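Long-range contact in kunitz-type serine protease inhibitor homolog calcicludine (Dendroaspis angusticeps, PDB 5YV7), which probably blocks L-type calcium channels, as a snake-venom toxin built on the Kunitz protease-inhibitor fold: residues A[20-25]-A[44-49]. Residues are numbered along the deposited sequence; the frame is centred on the assembly and turned at random.
Sequences FSSFYF and ANRFQT
The backbones of Phe23 and Phe47 pair as a single antiparallel hydrogen-bonded bridge, one of the points where the Kunitz (BPTI-type) fold ties the loop before helix 50-58 to the edge of strand 20-26 turned away from its partner strand 31-37. Phe23 N gives its hydrogen to Phe47 O, and Phe47 N returns one to Phe23 O, each bond 2.8 Å long. Phe23 CB and Phe47 CB lie 4.5 Å apart, but the two rings diverge. That of Phe23 takes Phe47 O and Gln48 O at its edge, set against the loop backbone, with Phe23 CD1 3.6 Å from Thr49 C. The Phe47 ring, its CG anti to the carbonyl carbon (chi1 -48°), runs along the strand with Tyr24 CA and Phe25 N at its edge; its bulk suits the core, where it also meets Cys53 and Cys57 of the helix.

Beyond the bridge Asn45 replaces backbone pairing with its carboxamide, which offers an acceptor and a donor together. Asn45 OD1 accepts from Phe25 N at 2.9 Å, nearly straight at 171°, while ND2 donates to Phe25 O and also binds Glu9 O. The ring of Tyr24 stands beside this amide, the two planes 64° apart, with Asn45 ND2 at the ring edge. The aliphatic part of Arg46, whose guanidinium makes a cation-pi contact with Phe37, reaches back past the bridge to small Ser22, Arg46 CD lying 3.8 Å from Ser22 OG.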
loop_
_atom_site.group_PDB
_atom_site.type_symbol
_atom_site.label_atom_id
_atom_site.label_comp_id
_atom_site.label_asym_id
_atom_site.label_seq_id
_atom_site.Cartn_x
_atom_site.Cartn_y
_atom_site.Cartn_z
ATOM N N PHE A 20 -7.763 5.977 7.873
ATOM C CA PHE A 20 -7.263 4.735 8.445
ATOM C C PHE A 20 -5.789 4.625 8.104
ATOM O O PHE A 20 -5.424 4.603 6.922
ATOM C CB PHE A 20 -8.023 3.517 7.908
ATOM C CG PHE A 20 -9.482 3.549 8.199
ATOM C CD1 PHE A 20 -10.368 4.167 7.321
ATOM C CD2 PHE A 20 -9.979 2.973 9.356
ATOM C CE1 PHE A 20 -11.726 4.210 7.597
ATOM C CE2 PHE A 20 -11.330 3.011 9.636
ATOM C CZ PHE A 20 -12.206 3.632 8.760
ATOM N N SER A 21 -4.951 4.560 9.130
ATOM C CA SER A 21 -3.524 4.423 8.896
ATOM C C SER A 21 -3.254 3.153 8.116
ATOM O O SER A 21 -3.756 2.077 8.454
ATOM C CB SER A 21 -2.774 4.414 10.216
ATOM O OG SER A 21 -3.023 5.641 10.877
ATOM N N SER A 22 -2.476 3.291 7.055
ATOM C CA SER A 22 -2.237 2.205 6.128
ATOM C C SER A 22 -0.806 2.303 5.617
ATOM O O SER A 22 -0.073 3.252 5.912
ATOM C CB SER A 22 -3.256 2.239 4.978
ATOM O OG SER A 22 -4.579 2.025 5.446
ATOM N N PHE A 23 -0.409 1.314 4.842
ATOM C CA PHE A 23 0.881 1.325 4.179
ATOM C C PHE A 23 0.678 0.982 2.714
ATOM O O PHE A 23 -0.260 0.260 2.352
ATOM C CB PHE A 23 1.848 0.353 4.847
ATOM C CG PHE A 23 2.250 0.775 6.225
ATOM C CD1 PHE A 23 1.474 0.424 7.328
ATOM C CD2 PHE A 23 3.372 1.560 6.418
ATOM C CE1 PHE A 23 1.819 0.836 8.604
ATOM C CE2 PHE A 23 3.730 1.975 7.697
ATOM C CZ PHE A 23 2.950 1.611 8.793
ATOM N N TYR A 24 1.529 1.559 1.869
ATOM C CA TYR A 24 1.574 1.194 0.463
ATOM C C TYR A 24 3.027 1.044 0.055
ATOM O O TYR A 24 3.944 1.510 0.739
ATOM C CB TYR A 24 0.875 2.218 -0.441
ATOM C CG TYR A 24 1.724 3.416 -0.837
ATOM C CD1 TYR A 24 1.994 4.437 0.069
ATOM C CD2 TYR A 24 2.231 3.535 -2.122
ATOM C CE1 TYR A 24 2.749 5.539 -0.297
ATOM C CE2 TYR A 24 2.988 4.633 -2.495
ATOM C CZ TYR A 24 3.244 5.634 -1.579
ATOM O OH TYR A 24 4.000 6.728 -1.946
ATOM N N PHE A 25 3.225 0.376 -1.067
ATOM C CA PHE A 25 4.549 0.142 -1.615
ATOM C C PHE A 25 4.793 1.187 -2.693
ATOM O O PHE A 25 4.098 1.207 -3.712
ATOM C CB PHE A 25 4.653 -1.271 -2.183
ATOM C CG PHE A 25 6.044 -1.690 -2.488
ATOM C CD1 PHE A 25 6.992 -1.776 -1.469
ATOM C CD2 PHE A 25 6.418 -2.003 -3.787
ATOM C CE1 PHE A 25 8.299 -2.169 -1.736
ATOM C CE2 PHE A 25 7.734 -2.399 -4.079
ATOM C CZ PHE A 25 8.678 -2.482 -3.047
ATOM N N ALA A 44 -5.421 -2.291 -4.569
ATOM C CA ALA A 44 -4.792 -3.402 -3.874
ATOM C C ALA A 44 -3.457 -3.037 -3.232
ATOM O O ALA A 44 -2.924 -3.840 -2.458
ATOM C CB ALA A 44 -4.617 -4.572 -4.835
ATOM N N ASN A 45 -2.913 -1.854 -3.513
ATOM C CA ASN A 45 -1.661 -1.430 -2.891
ATOM C C ASN A 45 -1.957 -0.760 -1.549
ATOM O O ASN A 45 -1.791 0.441 -1.361
ATOM C CB ASN A 45 -0.881 -0.509 -3.822
ATOM C CG ASN A 45 0.570 -0.355 -3.393
ATOM O OD1 ASN A 45 0.983 -0.916 -2.376
ATOM N ND2 ASN A 45 1.347 0.404 -4.157
ATOM N N ARG A 46 -2.409 -1.576 -0.600
ATOM C CA ARG A 46 -2.754 -1.082 0.729
ATOM C C ARG A 46 -2.571 -2.209 1.732
ATOM O O ARG A 46 -3.025 -3.330 1.502
ATOM C CB ARG A 46 -4.196 -0.545 0.796
ATOM C CG ARG A 46 -4.600 -0.106 2.216
ATOM C CD ARG A 46 -6.038 0.419 2.310
ATOM N NE ARG A 46 -7.077 -0.600 2.076
ATOM C CZ ARG A 46 -7.750 -0.754 0.925
ATOM N NH1 ARG A 46 -7.504 0.040 -0.125
ATOM N NH2 ARG A 46 -8.677 -1.710 0.815
ATOM N N PHE A 47 -1.909 -1.914 2.840
ATOM C CA PHE A 47 -1.631 -2.931 3.839
ATOM C C PHE A 47 -1.868 -2.353 5.224
ATOM O O PHE A 47 -1.664 -1.158 5.463
ATOM C CB PHE A 47 -0.203 -3.459 3.678
ATOM C CG PHE A 47 0.126 -3.807 2.269
ATOM C CD1 PHE A 47 -0.221 -5.050 1.754
ATOM C CD2 PHE A 47 0.719 -2.876 1.431
ATOM C CE1 PHE A 47 0.040 -5.370 0.442
ATOM C CE2 PHE A 47 0.984 -3.187 0.121
ATOM C CZ PHE A 47 0.646 -4.442 -0.380
ATOM N N GLN A 48 -2.335 -3.210 6.131
ATOM C CA GLN A 48 -2.621 -2.747 7.480
ATOM C C GLN A 48 -1.348 -2.565 8.300
ATOM O O GLN A 48 -1.304 -1.714 9.189
ATOM C CB GLN A 48 -3.579 -3.720 8.169
ATOM C CG GLN A 48 -3.953 -3.323 9.596
ATOM C CD GLN A 48 -4.665 -1.980 9.666
ATOM O OE1 GLN A 48 -5.453 -1.636 8.784
ATOM N NE2 GLN A 48 -4.391 -1.215 10.717
ATOM N N THR A 49 -0.303 -3.326 8.011
ATOM C CA THR A 49 0.941 -3.209 8.752
ATOM C C THR A 49 2.095 -3.106 7.775
ATOM O O THR A 49 2.025 -3.628 6.656
ATOM C CB THR A 49 1.169 -4.408 9.674
ATOM O OG1 THR A 49 1.244 -5.601 8.880
ATOM C CG2 THR A 49 0.027 -4.545 10.678
#